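Local coordinates for glycosyl hydrolase family 2, TIM barrel domain protein (Parabacteroides merdae ATCC 43184, PDB 6DXU), which probably hydrolyses beta-glucuronides as a gut bacterial beta-glucuronidase of glycoside hydrolase family 2, at residues D[471-485]-D[503-517]. Numbering follows the deposited sequence.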
ATOM      1  N   GLU D 471     -10.851   0.064  38.285  1.00 23.28           N
ATOM      2  CA  GLU D 471     -12.121   0.023  39.006  1.00 25.37           C
ATOM      3  C   GLU D 471     -13.312   0.214  38.066  1.00 28.50           C
ATOM      4  O   GLU D 471     -14.359  -0.422  38.247  1.00 27.04           O
ATOM      5  CB  GLU D 471     -12.137   1.080  40.113  1.00 27.74           C
ATOM      6  CG  GLU D 471     -13.329   0.931  41.050  1.00 34.84           C
ATOM      7  CD  GLU D 471     -13.172   1.714  42.343  1.00 50.31           C
ATOM      8  OE1 GLU D 471     -12.537   2.789  42.311  1.00 55.32           O
ATOM      9  OE2 GLU D 471     -13.671   1.248  43.392  1.00 58.30           O
ATOM     10  N   PHE D 472     -13.169   1.060  37.041  1.00 25.27           N
ATOM     11  CA  PHE D 472     -14.296   1.285  36.142  1.00 25.62           C
ATOM     12  C   PHE D 472     -14.546   0.118  35.189  1.00 25.89           C
ATOM     13  O   PHE D 472     -15.464   0.207  34.365  1.00 24.34           O
ATOM     14  CB  PHE D 472     -14.122   2.589  35.354  1.00 30.30           C
ATOM     15  CG  PHE D 472     -12.939   2.610  34.409  1.00 27.78           C
ATOM     16  CD1 PHE D 472     -13.031   2.062  33.140  1.00 26.08           C
ATOM     17  CD2 PHE D 472     -11.764   3.242  34.774  1.00 26.08           C
ATOM     18  CE1 PHE D 472     -11.950   2.102  32.259  1.00 25.11           C
ATOM     19  CE2 PHE D 472     -10.677   3.290  33.906  1.00 31.64           C
ATOM     20  CZ  PHE D 472     -10.768   2.722  32.650  1.00 27.52           C
ATOM     21  N   CYS D 473     -13.765  -0.961  35.282  1.00 23.84           N
ATOM     22  CA  CYS D 473     -14.051  -2.211  34.590  1.00 24.62           C
ATOM     23  C   CYS D 473     -14.361  -3.352  35.558  1.00 25.10           C
ATOM     24  O   CYS D 473     -14.400  -4.517  35.134  1.00 25.07           O
ATOM     25  CB  CYS D 473     -12.875  -2.611  33.688  1.00 23.94           C
ATOM     26  SG  CYS D 473     -12.669  -1.621  32.171  1.00 25.73           S
ATOM     27  N   ASN D 474     -14.583  -3.065  36.851  1.00 21.39           N
ATOM     28  CA  ASN D 474     -14.667  -4.199  37.780  1.00 25.09           C
ATOM     29  C   ASN D 474     -15.982  -4.979  37.670  1.00 27.11           C
ATOM     30  O   ASN D 474     -16.112  -6.023  38.320  1.00 28.97           O
ATOM     31  CB  ASN D 474     -14.407  -3.744  39.228  1.00 27.08           C
ATOM     32  CG  ASN D 474     -15.539  -2.906  39.818  1.00 31.98           C
ATOM     33  OD1 ASN D 474     -16.489  -2.518  39.132  1.00 24.68           O
ATOM     34  ND2 ASN D 474     -15.413  -2.591  41.102  1.00 27.77           N
ATOM     35  N   ASP D 475     -16.933  -4.533  36.849  1.00 25.65           N
ATOM     36  CA  ASP D 475     -18.166  -5.277  36.606  1.00 26.21           C
ATOM     37  C   ASP D 475     -18.060  -6.220  35.413  1.00 29.30           C
ATOM     38  O   ASP D 475     -19.004  -6.971  35.148  1.00 28.01           O
ATOM     39  CB  ASP D 475     -19.337  -4.311  36.363  1.00 23.40           C
ATOM     40  CG  ASP D 475     -19.092  -3.366  35.170  1.00 29.72           C
ATOM     41  OD1 ASP D 475     -17.927  -3.010  34.912  1.00 27.84           O
ATOM     42  OD2 ASP D 475     -20.060  -2.969  34.484  1.00 28.73           O
ATOM     43  N   ILE D 476     -16.950  -6.195  34.683  1.00 26.68           N
ATOM     44  CA  ILE D 476     -16.846  -6.943  33.433  1.00 24.17           C
ATOM     45  C   ILE D 476     -16.292  -8.344  33.659  1.00 26.91           C
ATOM     46  O   ILE D 476     -16.841  -9.329  33.155  1.00 29.62           O
ATOM     47  CB  ILE D 476     -15.992  -6.148  32.422  1.00 26.61           C
ATOM     48  CG1 ILE D 476     -16.778  -4.945  31.890  1.00 26.60           C
ATOM     49  CG2 ILE D 476     -15.547  -7.040  31.256  1.00 22.48           C
ATOM     50  CD1 ILE D 476     -15.933  -3.949  31.119  1.00 25.92           C
ATOM     51  N   VAL D 477     -15.226  -8.467  34.451  1.00 20.45           N
ATOM     52  CA  VAL D 477     -14.490  -9.720  34.552  1.00 23.50           C
ATOM     53  C   VAL D 477     -15.102 -10.610  35.625  1.00 23.00           C
ATOM     54  O   VAL D 477     -15.858 -10.160  36.491  1.00 24.15           O
ATOM     55  CB  VAL D 477     -12.999  -9.460  34.850  1.00 22.73           C
ATOM     56  CG1 VAL D 477     -12.350  -8.793  33.666  1.00 26.51           C
ATOM     57  CG2 VAL D 477     -12.872  -8.583  36.090  1.00 23.28           C
ATOM     58  N   ASP D 478     -14.737 -11.895  35.584  1.00 19.88           N
ATOM     59  CA  ASP D 478     -15.212 -12.840  36.596  1.00 24.61           C
ATOM     60  C   ASP D 478     -14.591 -12.566  37.959  1.00 26.51           C
ATOM     61  O   ASP D 478     -15.286 -12.576  38.979  1.00 23.07           O
ATOM     62  CB  ASP D 478     -14.896 -14.273  36.171  1.00 23.01           C
ATOM     63  CG  ASP D 478     -15.592 -14.665  34.889  1.00 26.71           C
ATOM     64  OD1 ASP D 478     -16.794 -14.380  34.766  1.00 25.07           O
ATOM     65  OD2 ASP D 478     -14.946 -15.263  34.008  1.00 21.68           O
ATOM     66  N   VAL D 479     -13.276 -12.339  37.994  1.00 21.65           N
ATOM     67  CA  VAL D 479     -12.492 -12.206  39.222  1.00 21.89           C
ATOM     68  C   VAL D 479     -11.731 -10.887  39.149  1.00 25.34           C
ATOM     69  O   VAL D 479     -11.219 -10.523  38.090  1.00 22.09           O
ATOM     70  CB  VAL D 479     -11.522 -13.398  39.392  1.00 21.90           C
ATOM     71  CG1 VAL D 479     -10.538 -13.175  40.557  1.00 21.09           C
ATOM     72  CG2 VAL D 479     -12.287 -14.723  39.556  1.00 21.22           C
ATOM     73  N   TYR D 480     -11.686 -10.148  40.254  1.00 23.66           N
ATOM     74  CA  TYR D 480     -11.107  -8.808  40.248  1.00 21.58           C
ATOM     75  C   TYR D 480     -10.100  -8.639  41.380  1.00 24.13           C
ATOM     76  O   TYR D 480     -10.330  -9.108  42.496  1.00 22.89           O
ATOM     77  CB  TYR D 480     -12.190  -7.734  40.374  1.00 21.32           C
ATOM     78  CG  TYR D 480     -11.620  -6.338  40.310  1.00 25.61           C
ATOM     79  CD1 TYR D 480     -11.253  -5.780  39.088  1.00 24.21           C
ATOM     80  CD2 TYR D 480     -11.450  -5.572  41.465  1.00 23.29           C
ATOM     81  CE1 TYR D 480     -10.712  -4.503  39.018  1.00 23.71           C
ATOM     82  CE2 TYR D 480     -10.916  -4.287  41.403  1.00 22.88           C
ATOM     83  CZ  TYR D 480     -10.548  -3.764  40.174  1.00 21.62           C
ATOM     84  OH  TYR D 480     -10.014  -2.498  40.083  1.00 24.25           O
ATOM     85  N   SER D 481      -8.979  -7.973  41.082  1.00 23.87           N
ATOM     86  CA  SER D 481      -8.009  -7.553  42.092  1.00 21.60           C
ATOM     87  C   SER D 481      -7.888  -6.039  42.131  1.00 22.39           C
ATOM     88  O   SER D 481      -7.629  -5.414  41.094  1.00 23.23           O
ATOM     89  CB  SER D 481      -6.617  -8.148  41.824  1.00 23.27           C
ATOM     90  OG  SER D 481      -5.707  -7.764  42.856  1.00 21.87           O
ATOM     91  N   PRO D 482      -8.062  -5.416  43.293  1.00 22.91           N
ATOM     92  CA  PRO D 482      -7.706  -4.003  43.432  1.00 21.31           C
ATOM     93  C   PRO D 482      -6.218  -3.842  43.702  1.00 24.86           C
ATOM     94  O   PRO D 482      -5.474  -4.828  43.705  1.00 22.18           O
ATOM     95  CB  PRO D 482      -8.543  -3.559  44.637  1.00 23.35           C
ATOM     96  CG  PRO D 482      -8.503  -4.794  45.518  1.00 27.60           C
ATOM     97  CD  PRO D 482      -8.598  -5.976  44.545  1.00 23.89           C
ATOM     98  N   SER D 483      -5.787  -2.610  43.958  1.00 23.83           N
ATOM     99  CA  SER D 483      -4.428  -2.320  44.387  1.00 25.37           C
ATOM    100  C   SER D 483      -4.416  -2.183  45.906  1.00 26.10           C
ATOM    101  O   SER D 483      -5.067  -1.288  46.454  1.00 27.65           O
ATOM    102  CB  SER D 483      -3.916  -1.041  43.722  1.00 28.55           C
ATOM    103  OG  SER D 483      -2.619  -0.712  44.181  1.00 29.43           O
ATOM    104  N   ILE D 484      -3.701  -3.074  46.585  1.00 20.33           N
ATOM    105  CA  ILE D 484      -3.579  -3.042  48.043  1.00 23.29           C
ATOM    106  C   ILE D 484      -2.107  -3.239  48.375  1.00 25.20           C
ATOM    107  O   ILE D 484      -1.605  -4.369  48.365  1.00 26.46           O
ATOM    108  CB  ILE D 484      -4.443  -4.094  48.745  1.00 27.65           C
ATOM    109  CG1 ILE D 484      -5.923  -3.940  48.375  1.00 25.18           C
ATOM    110  CG2 ILE D 484      -4.278  -3.980  50.265  1.00 25.07           C
ATOM    111  CD1 ILE D 484      -6.765  -5.117  48.897  1.00 28.99           C
ATOM    112  N   TRP D 485      -1.415  -2.143  48.670  1.00 26.61           N
ATOM    113  CA  TRP D 485      -0.004  -2.189  49.031  1.00 27.96           C
ATOM    114  C   TRP D 485       0.197  -1.645  50.442  1.00 27.40           C
ATOM    115  O   TRP D 485       0.944  -0.679  50.635  1.00 29.42           O
ATOM    116  CB  TRP D 485       0.813  -1.384  48.014  1.00 29.15           C
ATOM    117  CG  TRP D 485       1.063  -2.094  46.719  1.00 22.43           C
ATOM    118  CD1 TRP D 485       0.310  -2.029  45.580  1.00 26.13           C
ATOM    119  CD2 TRP D 485       2.162  -2.958  46.426  1.00 24.05           C
ATOM    120  NE1 TRP D 485       0.869  -2.825  44.600  1.00 25.80           N
ATOM    121  CE2 TRP D 485       2.012  -3.397  45.095  1.00 25.99           C
ATOM    122  CE3 TRP D 485       3.263  -3.405  47.165  1.00 21.39           C
ATOM    123  CZ2 TRP D 485       2.922  -4.258  44.485  1.00 23.63           C
ATOM    124  CZ3 TRP D 485       4.167  -4.258  46.558  1.00 24.62           C
ATOM    125  CH2 TRP D 485       3.990  -4.680  45.236  1.00 23.89           C
ATOM    126  N   GLU D 503     -12.458  -4.143  50.515  1.00 26.26           N
ATOM    127  CA  GLU D 503     -12.338  -4.338  49.075  1.00 27.95           C
ATOM    128  C   GLU D 503     -13.107  -5.561  48.590  1.00 28.89           C
ATOM    129  O   GLU D 503     -13.727  -5.517  47.522  1.00 30.03           O
ATOM    130  CB  GLU D 503     -10.863  -4.432  48.679  1.00 29.62           C
ATOM    131  CG  GLU D 503     -10.157  -3.088  48.712  1.00 26.79           C
ATOM    132  CD  GLU D 503     -10.681  -2.149  47.614  1.00 39.38           C
ATOM    133  OE1 GLU D 503     -11.056  -2.643  46.525  1.00 34.65           O
ATOM    134  OE2 GLU D 503     -10.735  -0.922  47.843  1.00 42.16           O
ATOM    135  N   MET D 504     -13.079  -6.662  49.347  1.00 25.63           N
ATOM    136  CA  MET D 504     -13.735  -7.873  48.871  1.00 28.52           C
ATOM    137  C   MET D 504     -15.232  -7.668  48.671  1.00 28.10           C
ATOM    138  O   MET D 504     -15.839  -8.345  47.835  1.00 31.59           O
ATOM    139  CB  MET D 504     -13.457  -9.039  49.827  1.00 29.57           C
ATOM    140  CG  MET D 504     -14.200  -9.004  51.154  1.00 34.73           C
ATOM    141  SD  MET D 504     -15.903  -9.612  51.044  1.00 33.15           S
ATOM    142  CE  MET D 504     -15.646 -11.367  50.783  1.00 30.75           C
ATOM    143  N   GLN D 505     -15.845  -6.751  49.428  1.00 30.75           N
ATOM    144  CA  GLN D 505     -17.287  -6.520  49.336  1.00 30.24           C
ATOM    145  C   GLN D 505     -17.695  -5.802  48.054  1.00 35.02           C
ATOM    146  O   GLN D 505     -18.892  -5.768  47.728  1.00 28.99           O
ATOM    147  CB  GLN D 505     -17.761  -5.718  50.551  1.00 34.06           C
ATOM    148  CG  GLN D 505     -17.538  -6.418  51.889  1.00 33.42           C
ATOM    149  CD  GLN D 505     -18.008  -5.579  53.062  1.00 47.54           C
ATOM    150  OE1 GLN D 505     -17.204  -4.951  53.765  1.00 44.13           O
ATOM    151  NE2 GLN D 505     -19.320  -5.562  53.282  1.00 43.64           N
ATOM    152  N   LYS D 506     -16.742  -5.214  47.329  1.00 25.64           N
ATOM    153  CA  LYS D 506     -17.079  -4.462  46.129  1.00 26.98           C
ATOM    154  C   LYS D 506     -17.297  -5.343  44.906  1.00 31.52           C
ATOM    155  O   LYS D 506     -17.852  -4.870  43.911  1.00 24.93           O
ATOM    156  CB  LYS D 506     -15.983  -3.442  45.820  1.00 28.03           C
ATOM    157  CG  LYS D 506     -15.772  -2.421  46.919  1.00 30.94           C
ATOM    158  CD  LYS D 506     -14.718  -1.403  46.517  1.00 38.20           C
ATOM    159  CE  LYS D 506     -14.376  -0.474  47.672  1.00 46.66           C
ATOM    160  NZ  LYS D 506     -13.367   0.546  47.259  1.00 51.49           N
ATOM    161  N   VAL D 507     -16.876  -6.604  44.944  1.00 28.73           N
ATOM    162  CA  VAL D 507     -16.905  -7.456  43.764  1.00 26.84           C
ATOM    163  C   VAL D 507     -17.421  -8.835  44.147  1.00 27.12           C
ATOM    164  O   VAL D 507     -17.372  -9.249  45.309  1.00 28.70           O
ATOM    165  CB  VAL D 507     -15.511  -7.561  43.094  1.00 22.29           C
ATOM    166  CG1 VAL D 507     -15.098  -6.208  42.472  1.00 25.57           C
ATOM    167  CG2 VAL D 507     -14.462  -8.027  44.115  1.00 22.29           C
ATOM    168  N   LYS D 508     -17.886  -9.567  43.136  1.00 26.19           N
ATOM    169  CA  LYS D 508     -18.401 -10.909  43.392  1.00 21.93           C
ATOM    170  C   LYS D 508     -17.285 -11.858  43.813  1.00 27.78           C
ATOM    171  O   LYS D 508     -17.443 -12.622  44.778  1.00 26.33           O
ATOM    172  CB  LYS D 508     -19.127 -11.430  42.153  1.00 24.60           C
ATOM    173  CG  LYS D 508     -19.836 -12.742  42.339  1.00 32.11           C
ATOM    174  CD  LYS D 508     -20.667 -13.061  41.097  1.00 35.11           C
ATOM    175  CE  LYS D 508     -21.330 -14.416  41.215  1.00 44.25           C
ATOM    176  NZ  LYS D 508     -21.944 -14.878  39.941  1.00 42.97           N
ATOM    177  N   HIS D 509     -16.146 -11.821  43.112  1.00 24.50           N
ATOM    178  CA  HIS D 509     -15.018 -12.700  43.405  1.00 24.30           C
ATOM    179  C   HIS D 509     -13.775 -11.836  43.553  1.00 22.81           C
ATOM    180  O   HIS D 509     -13.279 -11.287  42.566  1.00 25.74           O
ATOM    181  CB  HIS D 509     -14.827 -13.742  42.302  1.00 25.44           C
ATOM    182  CG  HIS D 509     -16.041 -14.585  42.054  1.00 27.70           C
ATOM    183  ND1 HIS D 509     -16.671 -15.287  43.059  1.00 25.18           N
ATOM    184  CD2 HIS D 509     -16.738 -14.840  40.921  1.00 27.83           C
ATOM    185  CE1 HIS D 509     -17.706 -15.938  42.557  1.00 27.03           C
ATOM    186  NE2 HIS D 509     -17.770 -15.686  41.261  1.00 28.66           N
ATOM    187  N   PHE D 510     -13.260 -11.754  44.774  1.00 24.94           N
ATOM    188  CA  PHE D 510     -12.111 -10.927  45.112  1.00 25.34           C
ATOM    189  C   PHE D 510     -10.898 -11.837  45.214  1.00 22.16           C
ATOM    190  O   PHE D 510     -10.961 -12.898  45.846  1.00 23.33           O
ATOM    191  CB  PHE D 510     -12.372 -10.185  46.434  1.00 22.33           C
ATOM    192  CG  PHE D 510     -11.143  -9.592  47.103  1.00 22.19           C
ATOM    193  CD1 PHE D 510     -10.441 -10.306  48.062  1.00 25.08           C
ATOM    194  CD2 PHE D 510     -10.746  -8.291  46.828  1.00 26.78           C
ATOM    195  CE1 PHE D 510      -9.327  -9.746  48.703  1.00 25.81           C
ATOM    196  CE2 PHE D 510      -9.650  -7.724  47.459  1.00 25.68           C
ATOM    197  CZ  PHE D 510      -8.938  -8.449  48.399  1.00 20.69           C
ATOM    198  N   LEU D 511      -9.800 -11.430  44.576  1.00 21.07           N
ATOM    199  CA  LEU D 511      -8.531 -12.142  44.672  1.00 20.67           C
ATOM    200  C   LEU D 511      -7.439 -11.089  44.648  1.00 23.84           C
ATOM    201  O   LEU D 511      -7.370 -10.311  43.700  1.00 22.43           O
ATOM    202  CB  LEU D 511      -8.360 -13.135  43.515  1.00 22.94           C
ATOM    203  CG  LEU D 511      -7.000 -13.815  43.410  1.00 20.42           C
ATOM    204  CD1 LEU D 511      -6.648 -14.453  44.730  1.00 29.33           C
ATOM    205  CD2 LEU D 511      -7.016 -14.876  42.318  1.00 22.82           C
ATOM    206  N   HIS D 512      -6.613 -11.040  45.688  1.00 20.59           N
ATOM    207  CA  HIS D 512      -5.686  -9.928  45.884  1.00 22.73           C
ATOM    208  C   HIS D 512      -4.337 -10.281  45.254  1.00 22.24           C
ATOM    209  O   HIS D 512      -3.594 -11.094  45.798  1.00 23.10           O
ATOM    210  CB  HIS D 512      -5.552  -9.644  47.379  1.00 25.53           C
ATOM    211  CG  HIS D 512      -4.502  -8.634  47.730  1.00 25.60           C
ATOM    212  ND1 HIS D 512      -4.053  -8.456  49.022  1.00 24.23           N
ATOM    213  CD2 HIS D 512      -3.828  -7.738  46.968  1.00 25.51           C
ATOM    214  CE1 HIS D 512      -3.138  -7.502  49.038  1.00 23.71           C
ATOM    215  NE2 HIS D 512      -2.991  -7.041  47.804  1.00 23.11           N
ATOM    216  N   VAL D 513      -3.995  -9.680  44.118  1.00 23.23           N
ATOM    217  CA  VAL D 513      -2.675  -9.913  43.537  1.00 22.67           C
ATOM    218  C   VAL D 513      -1.845  -8.633  43.605  1.00 21.52           C
ATOM    219  O   VAL D 513      -2.308  -7.555  43.219  1.00 21.28           O
ATOM    220  CB  VAL D 513      -2.739 -10.470  42.103  1.00 22.86           C
ATOM    221  CG1 VAL D 513      -3.245 -11.925  42.132  1.00 22.98           C
ATOM    222  CG2 VAL D 513      -3.579  -9.593  41.196  1.00 21.75           C
ATOM    223  N   GLU D 514      -0.607  -8.784  44.098  1.00 22.20           N
ATOM    224  CA  GLU D 514       0.443  -7.781  44.287  1.00 20.83           C
ATOM    225  C   GLU D 514       0.352  -7.150  45.663  1.00 21.21           C
ATOM    226  O   GLU D 514      -0.609  -6.446  45.986  1.00 19.60           O
ATOM    227  CB  GLU D 514       0.454  -6.684  43.205  1.00 17.30           C
ATOM    228  CG  GLU D 514       0.630  -7.239  41.789  1.00 20.45           C
ATOM    229  CD  GLU D 514       0.963  -6.168  40.764  1.00 23.21           C
ATOM    230  OE1 GLU D 514       1.498  -5.107  41.162  1.00 25.93           O
ATOM    231  OE2 GLU D 514       0.698  -6.398  39.564  1.00 21.47           O
ATOM    232  N   TRP D 515       1.370  -7.419  46.471  1.00 24.18           N
ATOM    233  CA  TRP D 515       1.619  -6.734  47.729  1.00 20.96           C
ATOM    234  C   TRP D 515       3.067  -7.021  48.083  1.00 21.01           C
ATOM    235  O   TRP D 515       3.708  -7.883  47.474  1.00 20.45           O
ATOM    236  CB  TRP D 515       0.657  -7.182  48.842  1.00 21.00           C
ATOM    237  CG  TRP D 515       0.667  -8.675  49.181  1.00 21.27           C
ATOM    238  CD1 TRP D 515      -0.059  -9.662  48.562  1.00 18.86           C
ATOM    239  CD2 TRP D 515       1.429  -9.331  50.219  1.00 18.83           C
ATOM    240  NE1 TRP D 515       0.201 -10.885  49.152  1.00 18.71           N
ATOM    241  CE2 TRP D 515       1.104 -10.706  50.172  1.00 19.85           C
ATOM    242  CE3 TRP D 515       2.337  -8.882  51.189  1.00 24.69           C
ATOM    243  CZ2 TRP D 515       1.676 -11.645  51.044  1.00 22.94           C
ATOM    244  CZ3 TRP D 515       2.905  -9.814  52.057  1.00 22.19           C
ATOM    245  CH2 TRP D 515       2.568 -11.181  51.979  1.00 22.26           C
ATOM    246  N   GLY D 516       3.575  -6.289  49.072  1.00 19.12           N
ATOM    247  CA  GLY D 516       4.941  -6.503  49.531  1.00 20.05           C
ATOM    248  C   GLY D 516       5.715  -5.226  49.784  1.00 21.38           C
ATOM    249  O   GLY D 516       5.120  -4.192  50.113  1.00 20.74           O
ATOM    250  N   GLY D 517       7.038  -5.286  49.623  1.00 22.81           N
ATOM    251  CA  GLY D 517       7.889  -4.116  49.785  1.00 21.76           C
ATOM    252  C   GLY D 517       9.295  -4.422  49.312  1.00 21.36           C
ATOM    253  O   GLY D 517       9.703  -5.582  49.237  1.00 21.40           O
TER
HETATM  254  O   HOH W   1     -11.621  -1.191  44.268  1.00 36.53           O
HETATM  255  O   HOH W   2     -15.753 -10.403  40.586  1.00 26.01           O
HETATM  256  O   HOH W   3      -2.523  -5.002  44.754  1.00 22.05           O
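Ile-484 CD1 sits over the centre of one His-512 ring face, a CH-pi contact of 4.2 Å to the centroid. Trp-515 CD1 lies over the opposite face, toward the rim. His-512 NE2 donates to a lone pair of Ile-484 O at 3.1 Å, in the carbonyl plane but 17° out of the ring plane. The Trp-485 indole carries Trp-515 CA over one face, with Glu-514 OE1 and Gly-516 O at its edge. Its CZ3 comes within 3.3 Å of Gly-516 N. With an alanine in place of Trp-485, the Glu-514 to Gly-516 backbone would probably lose its indole cover and move more freely. The Phe-510 ring has His-512 N and Met-504 N toward the rims of opposite faces, and Ile-484 CD1 at its edge. The Phe-510 and Pro-482 side chains cross at about a right angle, with Phe-510 CE2 3.6 Å from Pro-482 CD. Strands 479-481 and 512-513 are parallel neighbours in the TIM barrel wall; one parallel bridge, Tyr-480 with Phe-510, joins their segments. Tyr-480 N donates to His-509 O at 3.0 Å, and Leu-511 N to Tyr-480 O. A chi1 of -178°, OG anti to the backbone N, turns Ser-481 OG to accept from Val-513 N at 2.9 Å. Glu-514 OE2 makes a salt bridge with Arg-364. Lys-506 NZ bridges Glu-503 OE2 at 3.1 Å. A long bridge of 3.9 Å joins Lys-506 NZ to Glu-471 OE2.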